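Local coordinates for fatty acid metabolism regulator protein (Bacillus subtilis, PDB 1VI0), which represses genes of fatty acid transport and beta-oxidation as a DNA-binding homodimer whose binding to DNA is inhibited by long-chain fatty acyl-CoA, at residues E62-G65 and Q66-E69; E123-K126 and G127-N130; V170-D173 and Q174-D177; H100-A103 and I104-L108. All blocks are in the same frame, centred on the assembly; numbering follows the deposited sequence.

Contact 1: residues E62-G65 and Q66-E69; sequences EKMG and QFIE. With DCC (dodecyl-coa), chain C.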
loop_
_atom_site.group_PDB
_atom_site.type_symbol
_atom_site.label_atom_id
_atom_site.label_comp_id
_atom_site.label_asym_id
_atom_site.label_seq_id
_atom_site.Cartn_x
_atom_site.Cartn_y
_atom_site.Cartn_z
ATOM N N GLU A 62 13.400 -2.801 14.621
ATOM C CA GLU A 62 14.778 -3.221 14.515
ATOM C C GLU A 62 15.275 -3.152 13.076
ATOM O O GLU A 62 16.332 -2.556 12.823
ATOM C CB GLU A 62 14.869 -4.680 15.026
ATOM C CG GLU A 62 16.261 -5.277 14.951
ATOM C CD GLU A 62 17.293 -4.303 15.482
ATOM O OE1 GLU A 62 17.025 -3.708 16.559
ATOM O OE2 GLU A 62 18.311 -4.097 14.791
ATOM N N LYS A 63 14.542 -3.710 12.159
ATOM C CA LYS A 63 14.921 -3.731 10.737
ATOM C C LYS A 63 14.855 -2.331 10.171
ATOM O O LYS A 63 15.812 -1.861 9.510
ATOM C CB LYS A 63 14.089 -4.718 9.969
ATOM C CG LYS A 63 14.087 -6.176 10.296
ATOM C CD LYS A 63 15.447 -6.851 10.186
ATOM C CE LYS A 63 15.311 -8.365 10.280
ATOM N NZ LYS A 63 16.621 -9.045 9.953
HETATM N N MSE A 64 13.809 -1.543 10.509
HETATM C CA MSE A 64 13.734 -0.166 10.027
HETATM C C MSE A 64 14.894 0.657 10.528
HETATM O O MSE A 64 15.472 1.506 9.825
HETATM C CB MSE A 64 12.411 0.530 10.448
HETATM C CG MSE A 64 12.333 2.001 10.047
HETATM SE SE MSE A 64 12.399 2.134 8.086
HETATM C CE MSE A 64 10.553 1.942 7.703
ATOM N N GLY A 65 15.200 0.496 11.826
ATOM C CA GLY A 65 16.292 1.235 12.445
ATOM C C GLY A 65 17.611 0.995 11.753
ATOM O O GLY A 65 18.403 1.932 11.534
ATOM N N GLN A 66 17.958 -0.247 11.429
ATOM C CA GLN A 66 19.208 -0.496 10.714
ATOM C C GLN A 66 19.156 0.232 9.363
ATOM O O GLN A 66 20.062 0.977 9.001
ATOM C CB GLN A 66 19.470 -1.994 10.506
ATOM C CG GLN A 66 19.429 -2.757 11.817
ATOM C CD GLN A 66 20.012 -4.129 11.811
ATOM O OE1 GLN A 66 19.614 -5.022 11.050
ATOM N NE2 GLN A 66 21.000 -4.371 12.691
ATOM N N PHE A 67 18.024 0.033 8.673
ATOM C CA PHE A 67 17.824 0.692 7.373
ATOM C C PHE A 67 18.019 2.164 7.442
ATOM O O PHE A 67 18.739 2.766 6.606
ATOM C CB PHE A 67 16.437 0.301 6.831
ATOM C CG PHE A 67 16.171 0.862 5.472
ATOM C CD1 PHE A 67 16.839 0.369 4.351
ATOM C CD2 PHE A 67 15.280 1.909 5.305
ATOM C CE1 PHE A 67 16.594 0.920 3.103
ATOM C CE2 PHE A 67 15.028 2.452 4.060
ATOM C CZ PHE A 67 15.704 1.971 2.954
ATOM N N ILE A 68 17.467 2.847 8.441
ATOM C CA ILE A 68 17.616 4.291 8.565
ATOM C C ILE A 68 19.024 4.712 8.915
ATOM O O ILE A 68 19.510 5.688 8.335
ATOM C CB ILE A 68 16.618 4.852 9.578
ATOM C CG1 ILE A 68 15.179 4.634 9.076
ATOM C CG2 ILE A 68 16.860 6.323 9.851
ATOM C CD1 ILE A 68 14.942 5.169 7.692
ATOM N N GLU A 69 19.742 3.932 9.728
ATOM C CA GLU A 69 21.123 4.372 10.076
ATOM C C GLU A 69 22.007 4.286 8.844
ATOM O O GLU A 69 22.691 5.294 8.520
ATOM C CB GLU A 69 21.662 3.734 11.290
ATOM C CG GLU A 69 21.358 2.319 11.650
ATOM C CD GLU A 69 21.456 2.065 13.154
ATOM O OE1 GLU A 69 21.536 0.881 13.554
ATOM O OE2 GLU A 69 21.443 3.047 13.931
HETATM C C2 DCC C . -3.065 17.312 3.867
HETATM C C4 DCC C . -2.231 15.807 5.310
HETATM C C5 DCC C . -1.658 15.047 4.316
HETATM C C6 DCC C . -1.894 15.511 3.003
HETATM C C8 DCC C . -1.162 14.099 6.140
HETATM C C10 DCC C . 12.014 -1.131 5.653
HETATM C C11 DCC C . 12.724 -2.452 5.998
HETATM C C12 DCC C . 12.400 -2.976 7.394
HETATM N N9 DCC C . -1.930 15.184 6.487
HETATM N N7 DCC C . -1.002 13.956 4.848
HETATM N N3 DCC C . -2.924 16.954 5.154
HETATM N N1 DCC C . -2.552 16.671 2.794
HETATM N N6 DCC C . -1.429 14.837 1.950
HETATM C "C1'" DCC C . -2.236 15.734 7.859
HETATM C "C2'" DCC C . -2.627 14.656 8.893
HETATM O "O2'" DCC C . -4.080 14.641 8.926
HETATM C "C3'" DCC C . -2.136 15.322 10.220
HETATM O "O3'" DCC C . -3.023 16.460 10.508
HETATM C "C4'" DCC C . -0.767 15.924 9.708
HETATM O "O4'" DCC C . -0.964 16.211 8.323
HETATM C "C5'" DCC C . 0.382 14.987 10.003
HETATM O "O5'" DCC C . 0.147 13.623 9.547
HETATM P P1 DCC C . 1.224 12.785 8.726
HETATM O O11 DCC C . 0.678 11.467 8.478
HETATM O O12 DCC C . 1.689 13.653 7.514
HETATM O O6 DCC C . 2.481 12.751 9.636
HETATM P P2 DCC C . 2.361 11.869 10.867
HETATM O O21 DCC C . 3.777 11.711 11.368
HETATM O O22 DCC C . 1.317 12.402 11.751
HETATM O O7 DCC C . 1.900 10.374 10.436
HETATM C CPA DCC C . 2.968 9.436 9.964
HETATM C CPB DCC C . 2.326 8.068 9.590
HETATM C CP8 DCC C . 1.051 8.304 8.758
HETATM C CP7 DCC C . 1.930 7.397 10.899
HETATM C CP9 DCC C . 3.288 7.135 8.948
HETATM O OP3 DCC C . 1.282 9.162 7.690
HETATM C CP6 DCC C . 0.408 7.021 8.272
HETATM O OP2 DCC C . -0.045 6.220 9.079
HETATM N NP2 DCC C . 0.380 6.903 6.973
HETATM C CP5 DCC C . -0.194 5.654 6.321
HETATM C CP4 DCC C . 1.076 4.781 5.978
HETATM C CP3 DCC C . 0.641 3.377 5.521
HETATM O OP1 DCC C . -0.023 2.664 6.272
HETATM N NP1 DCC C . 0.981 3.051 4.317
HETATM C CP2 DCC C . 0.657 1.776 3.641
HETATM C CP1 DCC C . 2.000 1.132 3.464
HETATM S S DCC C . 3.096 1.070 4.900
HETATM P P3 DCC C . -3.627 16.918 11.926
HETATM O O31 DCC C . -3.984 15.715 12.678
HETATM O O32 DCC C . -2.617 17.712 12.643
HETATM O O33 DCC C . -4.808 17.751 11.507
HETATM C CA1 DCC C . 2.488 -0.425 5.720
HETATM C CA2 DCC C . 3.526 -1.027 6.719
HETATM O OA1 DCC C . 1.419 -0.926 5.454
HETATM C CA3 DCC C . 4.609 -1.863 6.011
HETATM C CA4 DCC C . 6.035 -1.491 6.183
HETATM C CA5 DCC C . 6.659 -0.798 4.993
HETATM C CA6 DCC C . 8.109 -1.167 4.737
HETATM C CA7 DCC C . 9.121 -0.084 5.035
HETATM C CA8 DCC C . 10.329 0.019 4.176
HETATM C CA9 DCC C . 11.340 -1.128 4.271
#
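The far end of the acyl-chain pocket is bordered by helix 52-75, where the selenomethionine Met64 runs along the helix to meet Phe67 and Ile68 on the next turn. With CG anti to the backbone N (chi1 176°) and a bend at chi2, the Met64 chain brings SE to 4.0 Å from CD2 of the Phe67 ring. This is a Met-aromatic contact, in which the sulfur position is taken by selenium, and the approach is oblique. SE of Met64 also packs against CG1 of Ile68 at 3.9 Å. A further bend at chi3 sends the methyl to the ligand, CE of Met64 lying 3.6 Å from CA7 of the dodecyl chain, and CB of Lys63 comes within 3.5 Å of the terminal carbon C12. In TetR-family repressors this helix joins the helix-turn-helix domain to the ligand-binding domain, which is consistent with acyl-CoA acting on DNA binding through it. Regular helical bonds hold the turn, among them Ile68 N to Met64 O at 2.8 Å and Phe67 N to Lys63 O at 3.0 Å. On the outer side OE2 of Glu62 lies 3.4 Å from NE2 of Gln66 at an angle too poor for a hydrogen bond, the carboxylate and amide planes standing 76° apart. Lys63 NZ makes a long, weak ion pair with Asp15.

Contact 2: residues E123-K126 and G127-N130; sequences EILK and GYLN. With DCC (dodecyl-coa), chain C.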
loop_
_atom_site.group_PDB
_atom_site.type_symbol
_atom_site.label_atom_id
_atom_site.label_comp_id
_atom_site.label_asym_id
_atom_site.label_seq_id
_atom_site.Cartn_x
_atom_site.Cartn_y
_atom_site.Cartn_z
ATOM N N GLU A 123 3.913 4.222 13.211
ATOM C CA GLU A 123 4.778 5.175 13.895
ATOM C C GLU A 123 6.246 4.873 13.598
ATOM O O GLU A 123 7.052 5.784 13.441
ATOM C CB GLU A 123 4.447 5.161 15.385
ATOM C CG GLU A 123 5.194 5.992 16.332
ATOM C CD GLU A 123 5.113 7.486 16.163
ATOM O OE1 GLU A 123 6.188 8.155 16.215
ATOM O OE2 GLU A 123 4.001 8.004 15.953
ATOM N N ILE A 124 6.592 3.609 13.313
ATOM C CA ILE A 124 7.959 3.225 12.954
ATOM C C ILE A 124 8.304 3.703 11.532
ATOM O O ILE A 124 9.458 4.002 11.213
ATOM C CB ILE A 124 8.164 1.721 13.091
ATOM C CG1 ILE A 124 8.136 1.310 14.603
ATOM C CG2 ILE A 124 9.436 1.197 12.460
ATOM C CD1 ILE A 124 7.904 -0.203 14.718
ATOM N N LEU A 125 7.304 3.860 10.698
ATOM C CA LEU A 125 7.532 4.353 9.317
ATOM C C LEU A 125 7.959 5.794 9.276
ATOM O O LEU A 125 8.664 6.305 8.381
ATOM C CB LEU A 125 6.219 4.122 8.567
ATOM C CG LEU A 125 6.228 4.393 7.063
ATOM C CD1 LEU A 125 7.242 3.454 6.422
ATOM C CD2 LEU A 125 4.822 4.158 6.506
ATOM N N LYS A 126 7.481 6.560 10.301
ATOM C CA LYS A 126 7.782 7.971 10.396
ATOM C C LYS A 126 9.239 8.333 10.200
ATOM O O LYS A 126 9.449 9.330 9.491
ATOM C CB LYS A 126 7.220 8.584 11.709
ATOM C CG LYS A 126 5.695 8.520 11.719
ATOM C CD LYS A 126 5.035 9.368 12.784
ATOM C CE LYS A 126 3.691 8.819 13.206
ATOM N NZ LYS A 126 2.551 9.750 13.038
ATOM N N GLY A 127 10.188 7.576 10.713
ATOM C CA GLY A 127 11.623 7.868 10.549
ATOM C C GLY A 127 11.998 7.911 9.069
ATOM O O GLY A 127 12.742 8.765 8.619
ATOM N N TYR A 128 11.512 6.925 8.324
ATOM C CA TYR A 128 11.811 6.915 6.863
ATOM C C TYR A 128 11.121 8.066 6.173
ATOM O O TYR A 128 11.754 8.708 5.300
ATOM C CB TYR A 128 11.388 5.554 6.382
ATOM C CG TYR A 128 11.616 5.170 4.963
ATOM C CD1 TYR A 128 12.861 5.405 4.330
ATOM C CD2 TYR A 128 10.657 4.521 4.258
ATOM C CE1 TYR A 128 13.047 5.008 3.015
ATOM C CE2 TYR A 128 10.833 4.107 2.953
ATOM C CZ TYR A 128 12.031 4.336 2.353
ATOM O OH TYR A 128 12.187 4.024 1.026
ATOM N N LEU A 129 9.846 8.291 6.397
ATOM C CA LEU A 129 9.144 9.409 5.762
ATOM C C LEU A 129 9.855 10.724 6.055
ATOM O O LEU A 129 9.891 11.630 5.229
ATOM C CB LEU A 129 7.688 9.418 6.159
ATOM C CG LEU A 129 6.951 8.078 5.902
ATOM C CD1 LEU A 129 5.503 8.199 6.387
ATOM C CD2 LEU A 129 6.991 7.723 4.429
ATOM N N ASN A 130 10.366 10.863 7.289
ATOM C CA ASN A 130 11.117 12.056 7.684
ATOM C C ASN A 130 12.338 12.247 6.736
ATOM O O ASN A 130 12.614 13.367 6.403
ATOM C CB ASN A 130 11.645 11.968 9.095
ATOM C CG ASN A 130 10.650 12.219 10.188
ATOM O OD1 ASN A 130 10.913 11.838 11.363
ATOM N ND2 ASN A 130 9.525 12.809 9.880
HETATM C C2 DCC C . -3.065 17.312 3.867
HETATM C C4 DCC C . -2.231 15.807 5.310
HETATM C C5 DCC C . -1.658 15.047 4.316
HETATM C C6 DCC C . -1.894 15.511 3.003
HETATM C C8 DCC C . -1.162 14.099 6.140
HETATM C C10 DCC C . 12.014 -1.131 5.653
HETATM C C11 DCC C . 12.724 -2.452 5.998
HETATM C C12 DCC C . 12.400 -2.976 7.394
HETATM N N9 DCC C . -1.930 15.184 6.487
HETATM N N7 DCC C . -1.002 13.956 4.848
HETATM N N3 DCC C . -2.924 16.954 5.154
HETATM N N1 DCC C . -2.552 16.671 2.794
HETATM N N6 DCC C . -1.429 14.837 1.950
HETATM C "C1'" DCC C . -2.236 15.734 7.859
HETATM C "C2'" DCC C . -2.627 14.656 8.893
HETATM O "O2'" DCC C . -4.080 14.641 8.926
HETATM C "C3'" DCC C . -2.136 15.322 10.220
HETATM O "O3'" DCC C . -3.023 16.460 10.508
HETATM C "C4'" DCC C . -0.767 15.924 9.708
HETATM O "O4'" DCC C . -0.964 16.211 8.323
HETATM C "C5'" DCC C . 0.382 14.987 10.003
HETATM O "O5'" DCC C . 0.147 13.623 9.547
HETATM P P1 DCC C . 1.224 12.785 8.726
HETATM O O11 DCC C . 0.678 11.467 8.478
HETATM O O12 DCC C . 1.689 13.653 7.514
HETATM O O6 DCC C . 2.481 12.751 9.636
HETATM P P2 DCC C . 2.361 11.869 10.867
HETATM O O21 DCC C . 3.777 11.711 11.368
HETATM O O22 DCC C . 1.317 12.402 11.751
HETATM O O7 DCC C . 1.900 10.374 10.436
HETATM C CPA DCC C . 2.968 9.436 9.964
HETATM C CPB DCC C . 2.326 8.068 9.590
HETATM C CP8 DCC C . 1.051 8.304 8.758
HETATM C CP7 DCC C . 1.930 7.397 10.899
HETATM C CP9 DCC C . 3.288 7.135 8.948
HETATM O OP3 DCC C . 1.282 9.162 7.690
HETATM C CP6 DCC C . 0.408 7.021 8.272
HETATM O OP2 DCC C . -0.045 6.220 9.079
HETATM N NP2 DCC C . 0.380 6.903 6.973
HETATM C CP5 DCC C . -0.194 5.654 6.321
HETATM C CP4 DCC C . 1.076 4.781 5.978
HETATM C CP3 DCC C . 0.641 3.377 5.521
HETATM O OP1 DCC C . -0.023 2.664 6.272
HETATM N NP1 DCC C . 0.981 3.051 4.317
HETATM C CP2 DCC C . 0.657 1.776 3.641
HETATM C CP1 DCC C . 2.000 1.132 3.464
HETATM S S DCC C . 3.096 1.070 4.900
HETATM P P3 DCC C . -3.627 16.918 11.926
HETATM O O31 DCC C . -3.984 15.715 12.678
HETATM O O32 DCC C . -2.617 17.712 12.643
HETATM O O33 DCC C . -4.808 17.751 11.507
HETATM C CA1 DCC C . 2.488 -0.425 5.720
HETATM C CA2 DCC C . 3.526 -1.027 6.719
HETATM O OA1 DCC C . 1.419 -0.926 5.454
HETATM C CA3 DCC C . 4.609 -1.863 6.011
HETATM C CA4 DCC C . 6.035 -1.491 6.183
HETATM C CA5 DCC C . 6.659 -0.798 4.993
HETATM C CA6 DCC C . 8.109 -1.167 4.737
HETATM C CA7 DCC C . 9.121 -0.084 5.035
HETATM C CA8 DCC C . 10.329 0.019 4.176
HETATM C CA9 DCC C . 11.340 -1.128 4.271
#
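Leu125 and Leu129, one helical turn apart, meet CG to CG at 3.9 Å and together offer an apolar surface to the pantetheine arm of dodecyl-CoA. Each uses one methyl: CD2 of Leu125 lies 3.8 Å from CP4 of the ligand and also close to the thioester sulfur, while CD1 of Leu129 sits 3.5 Å from the methyl CP9. Lys126 adds its aliphatic stem, with CG 3.4 Å from CPA, and carries its amine to the pyrophosphate. A lysine there would be expected to offset phosphate charge, although NZ is modelled too near P2 for its exact position to be trusted.

Behind this first shell, Leu125 takes CG anti to its own N (chi1 -173°), and its chi2 of 61° divides the methyls, CD2 going to the ligand and CD1 to the edge of the Tyr128 ring, near the ring plane and 4.2 Å from its CD2. The Tyr128 ring is fixed at its far end by a hydrogen bond between OH and His92 ND1, and it stands edge-to-face with Phe67. The backbone beneath is ordinary helix, with Leu129 N bonded to Leu125 O at 3.0 Å and Asn130 N to Lys126 O at 2.8 Å.

Helix 115-141 is thereby wedged between two others: Ile124 packs on Phe60 and Met64 of helix 52-75, Leu125 and Leu129 lean on Phe159 of helix 151-171, where Leu129 also touches Arg155, and Tyr128 touches both helices, at Ile68 and Ile162.

Contact 3: residues V170-D173 and Q174-D177; sequences VMND and QKYD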
loop_
_atom_site.group_PDB
_atom_site.type_symbol
_atom_site.label_atom_id
_atom_site.label_comp_id
_atom_site.label_asym_id
_atom_site.label_seq_id
_atom_site.Cartn_x
_atom_site.Cartn_y
_atom_site.Cartn_z
ATOM N N VAL A 170 6.477 -8.640 -5.236
ATOM C CA VAL A 170 6.093 -9.752 -4.310
ATOM C C VAL A 170 4.943 -10.538 -4.841
ATOM O O VAL A 170 4.936 -11.815 -4.773
ATOM C CB VAL A 170 5.815 -9.175 -2.915
ATOM C CG1 VAL A 170 5.006 -10.215 -2.092
ATOM C CG2 VAL A 170 7.040 -8.783 -2.168
HETATM N N MSE A 171 3.949 -9.922 -5.450
HETATM C CA MSE A 171 2.797 -10.563 -6.031
HETATM C C MSE A 171 3.148 -11.494 -7.184
HETATM O O MSE A 171 2.448 -12.511 -7.380
HETATM C CB MSE A 171 1.730 -9.552 -6.459
HETATM C CG MSE A 171 0.339 -10.044 -6.006
HETATM SE SE MSE A 171 0.190 -9.764 -4.088
HETATM C CE MSE A 171 -0.717 -8.067 -4.171
ATOM N N ASN A 172 4.262 -11.241 -7.854
ATOM C CA ASN A 172 4.799 -12.098 -8.897
ATOM C C ASN A 172 5.865 -13.030 -8.411
ATOM O O ASN A 172 6.898 -13.304 -9.045
ATOM C CB ASN A 172 5.279 -11.197 -10.064
ATOM C CG ASN A 172 4.094 -10.621 -10.776
ATOM O OD1 ASN A 172 3.492 -11.305 -11.644
ATOM N ND2 ASN A 172 3.703 -9.388 -10.465
ATOM N N ASP A 173 5.819 -13.387 -7.118
ATOM C CA ASP A 173 6.704 -14.307 -6.469
ATOM C C ASP A 173 8.155 -13.930 -6.472
ATOM O O ASP A 173 9.089 -14.714 -6.515
ATOM C CB ASP A 173 6.513 -15.693 -7.205
ATOM C CG ASP A 173 5.242 -16.357 -6.657
ATOM O OD1 ASP A 173 4.177 -16.255 -7.302
ATOM O OD2 ASP A 173 5.353 -16.983 -5.581
ATOM N N GLN A 174 8.430 -12.605 -6.537
ATOM C CA GLN A 174 9.729 -12.017 -6.541
ATOM C C GLN A 174 10.606 -12.636 -7.655
ATOM O O GLN A 174 11.791 -12.725 -7.491
ATOM C CB GLN A 174 10.438 -12.197 -5.183
ATOM C CG GLN A 174 9.577 -11.733 -4.005
ATOM C CD GLN A 174 10.134 -12.049 -2.643
ATOM O OE1 GLN A 174 11.346 -12.004 -2.367
ATOM N NE2 GLN A 174 9.248 -12.359 -1.683
ATOM N N LYS A 175 9.951 -12.878 -8.793
ATOM C CA LYS A 175 10.672 -13.604 -9.863
ATOM C C LYS A 175 11.504 -12.734 -10.774
ATOM O O LYS A 175 12.387 -13.283 -11.502
ATOM C CB LYS A 175 9.639 -14.421 -10.625
ATOM C CG LYS A 175 8.660 -13.690 -11.494
ATOM C CD LYS A 175 7.781 -14.703 -12.256
ATOM C CE LYS A 175 6.424 -14.130 -12.622
ATOM N NZ LYS A 175 5.689 -15.077 -13.566
ATOM N N TYR A 176 11.351 -11.423 -10.782
ATOM C CA TYR A 176 12.164 -10.540 -11.657
ATOM C C TYR A 176 13.086 -9.662 -10.867
ATOM O O TYR A 176 12.988 -9.569 -9.639
ATOM C CB TYR A 176 11.294 -9.834 -12.670
ATOM C CG TYR A 176 10.183 -8.998 -12.035
ATOM C CD1 TYR A 176 10.470 -7.723 -11.535
ATOM C CD2 TYR A 176 8.894 -9.464 -12.000
ATOM C CE1 TYR A 176 9.416 -6.935 -11.030
ATOM C CE2 TYR A 176 7.853 -8.680 -11.491
ATOM C CZ TYR A 176 8.124 -7.415 -11.009
ATOM O OH TYR A 176 7.058 -6.676 -10.504
ATOM N N ASP A 177 14.063 -9.023 -11.502
ATOM C CA ASP A 177 15.096 -8.243 -10.899
ATOM C C ASP A 177 14.621 -6.852 -10.450
ATOM O O ASP A 177 14.860 -5.818 -11.075
ATOM C CB ASP A 177 16.273 -8.073 -11.903
ATOM C CG ASP A 177 17.496 -7.527 -11.282
ATOM O OD1 ASP A 177 17.516 -6.949 -10.157
ATOM O OD2 ASP A 177 18.558 -7.557 -11.995
HETATM O O HOH W 1 6.854 -13.180 -2.880
#
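Helix 151-171 ends in a Schellman motif, in which Asp173 takes a positive phi (61°) as the C-prime residue and Asp173 N bonds to Val170 O at 3.0 Å while Gln174 N reaches back to Trp169 O. One step further on, Lys175 N donates to Asn172 O at 3.1 Å, a bent bond whose donor lies 37° out of the carbonyl plane. Gln174 also has positive phi, and the chain swings away from the helix into the loop that leads to helix 182-191.

The extended Gln174 side chain carries its amide towards helix 100-109. A water accepts from its NE2 at 2.8 Å and donates to Val170 O at 3.0 Å, bridging the two, while NE2 probably also bonds to His100 O. NE2 thus has a water and probably a carbonyl as partners, and Val170 and Gln174 both rest on Ala103 of helix 100-109. Asn172 ND2 likewise reaches back, bonding to Thr168 O in the preceding turn. Lys175 holds CG between its backbone N and carbonyl carbon (chi1 71°), and the extended chain passes over the Asn172 carbonyl, with CG 3.0 Å from Asn172 O. In the second subunit, Lys175 NZ is hydrogen-bonded to the dodecyl-CoA of this chain. Tyr176, edge-to-face with Trp169, comes obliquely onto Asn172, its CE2 3.9 Å from Asn172 CB.

Contact 4: residues H100-A103 and I104-L108; sequences HNLA and IVTQL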
loop_
_atom_site.group_PDB
_atom_site.type_symbol
_atom_site.label_atom_id
_atom_site.label_comp_id
_atom_site.label_asym_id
_atom_site.label_seq_id
_atom_site.Cartn_x
_atom_site.Cartn_y
_atom_site.Cartn_z
ATOM N N HIS A 100 13.888 -12.653 0.890
ATOM C CA HIS A 100 12.576 -13.067 0.428
ATOM C C HIS A 100 11.513 -12.985 1.547
ATOM O O HIS A 100 10.441 -12.421 1.345
ATOM C CB HIS A 100 12.672 -14.507 -0.076
ATOM C CG HIS A 100 11.493 -15.110 -0.720
ATOM N ND1 HIS A 100 10.533 -15.812 0.024
ATOM C CD2 HIS A 100 11.080 -15.200 -2.006
ATOM C CE1 HIS A 100 9.602 -16.264 -0.802
ATOM N NE2 HIS A 100 9.912 -15.906 -2.033
ATOM N N ASN A 101 11.877 -13.565 2.700
ATOM C CA ASN A 101 10.875 -13.616 3.810
ATOM C C ASN A 101 10.627 -12.241 4.370
ATOM O O ASN A 101 9.468 -11.864 4.601
ATOM C CB ASN A 101 11.370 -14.613 4.843
ATOM C CG ASN A 101 11.209 -16.057 4.365
ATOM O OD1 ASN A 101 10.364 -16.386 3.532
ATOM N ND2 ASN A 101 11.969 -16.936 4.989
ATOM N N LEU A 102 11.684 -11.435 4.525
ATOM C CA LEU A 102 11.419 -10.079 4.984
ATOM C C LEU A 102 10.471 -9.355 4.038
ATOM O O LEU A 102 9.622 -8.593 4.532
ATOM C CB LEU A 102 12.758 -9.332 5.107
ATOM C CG LEU A 102 12.622 -7.901 5.647
ATOM C CD1 LEU A 102 11.919 -7.912 7.008
ATOM C CD2 LEU A 102 13.962 -7.210 5.761
ATOM N N ALA A 103 10.633 -9.463 2.716
ATOM C CA ALA A 103 9.733 -8.812 1.771
ATOM C C ALA A 103 8.291 -9.256 1.921
ATOM O O ALA A 103 7.368 -8.446 1.792
ATOM C CB ALA A 103 10.209 -9.081 0.338
ATOM N N ILE A 104 8.043 -10.529 2.239
ATOM C CA ILE A 104 6.676 -11.040 2.446
ATOM C C ILE A 104 6.145 -10.389 3.745
ATOM O O ILE A 104 5.028 -9.892 3.799
ATOM C CB ILE A 104 6.629 -12.557 2.540
ATOM C CG1 ILE A 104 6.756 -13.194 1.138
ATOM C CG2 ILE A 104 5.254 -12.999 3.140
ATOM C CD1 ILE A 104 7.025 -14.687 1.161
ATOM N N VAL A 105 7.040 -10.275 4.713
ATOM C CA VAL A 105 6.658 -9.631 5.991
ATOM C C VAL A 105 6.295 -8.174 5.772
ATOM O O VAL A 105 5.177 -7.763 6.113
ATOM C CB VAL A 105 7.694 -9.839 7.068
ATOM C CG1 VAL A 105 7.426 -8.915 8.298
ATOM C CG2 VAL A 105 7.790 -11.286 7.562
ATOM N N THR A 106 7.127 -7.382 5.067
ATOM C CA THR A 106 6.910 -5.979 4.859
ATOM C C THR A 106 5.730 -5.690 3.951
ATOM O O THR A 106 4.998 -4.740 4.227
ATOM C CB THR A 106 8.153 -5.205 4.395
ATOM O OG1 THR A 106 8.519 -5.712 3.089
ATOM C CG2 THR A 106 9.345 -5.393 5.345
ATOM N N GLN A 107 5.514 -6.469 2.872
ATOM C CA GLN A 107 4.475 -6.196 1.928
ATOM C C GLN A 107 3.115 -6.794 2.246
ATOM O O GLN A 107 2.081 -6.292 1.760
ATOM C CB GLN A 107 4.900 -6.625 0.517
ATOM C CG GLN A 107 6.193 -5.958 0.085
ATOM C CD GLN A 107 6.304 -4.483 0.363
ATOM O OE1 GLN A 107 7.055 -4.085 1.247
ATOM N NE2 GLN A 107 5.629 -3.614 -0.366
ATOM N N LEU A 108 3.140 -7.841 3.071
ATOM C CA LEU A 108 1.920 -8.528 3.423
ATOM C C LEU A 108 1.683 -8.602 4.922
ATOM O O LEU A 108 0.672 -8.023 5.385
ATOM C CB LEU A 108 1.931 -9.965 2.867
ATOM C CG LEU A 108 1.220 -10.281 1.567
ATOM C CD1 LEU A 108 0.875 -9.102 0.707
ATOM C CD2 LEU A 108 2.039 -11.321 0.753
#
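Ile104 approaches the imidazole of His100 obliquely from one turn further along helix 100-109, its CD1 3.6 Å from CE1 of the ring, while Asn101 OD1 lies in the ring plane at the edge. The Gln107 amide is held at NE2 by Thr167 OG1 and Asp163 OD1, while its OE1 stands 2.9 Å from Thr106 OG1. That hydroxyl also lies 3.2 Å from Ala103 O, and its single proton could serve either acceptor. The position follows from the first torsion of Thr106 (chi1 64°), which sets OG1 between the backbone N and the carbonyl carbon and turns the methyl CG2 to Leu102 CD1, 4.0 Å away. Ala103 O takes Gln107 N at 2.9 Å, and a wider pi-type turn occupies 105-108.

Thr106 belongs to the dodecyl-CoA pocket, its side chain about 4 Å from the ligand at the nearest atoms. Leu102 and Thr106 pack on helix 81-97 at Leu96, Ala103 and Gln107 pack on Trp169 and Val166 of helix 151-171 respectively, and Asn101 reaches helix 9-24 of the DNA-binding domain at Val18 and Ala22.

Overall arrangement
All four contacts are local, but their burial differs. Contact 4 is buried, contacts 1 and 2 are partly buried, and contact 3 lies at the surface. Contacts 1 and 2 touch each other and share dodecyl-CoA: 62-69 meets the acyl tail, 123-130 the pantetheine arm and pyrophosphate, so apolar packing dominates the first and is joined by charge in the second. Contacts 3 and 4 also touch, with Val170 packed against Gln107; their polar chemistry is that of a capped helix end and a buried amide. Contact 4 lies about 15 Å from contact 1, centre to centre, and adds Thr106 to the same pocket.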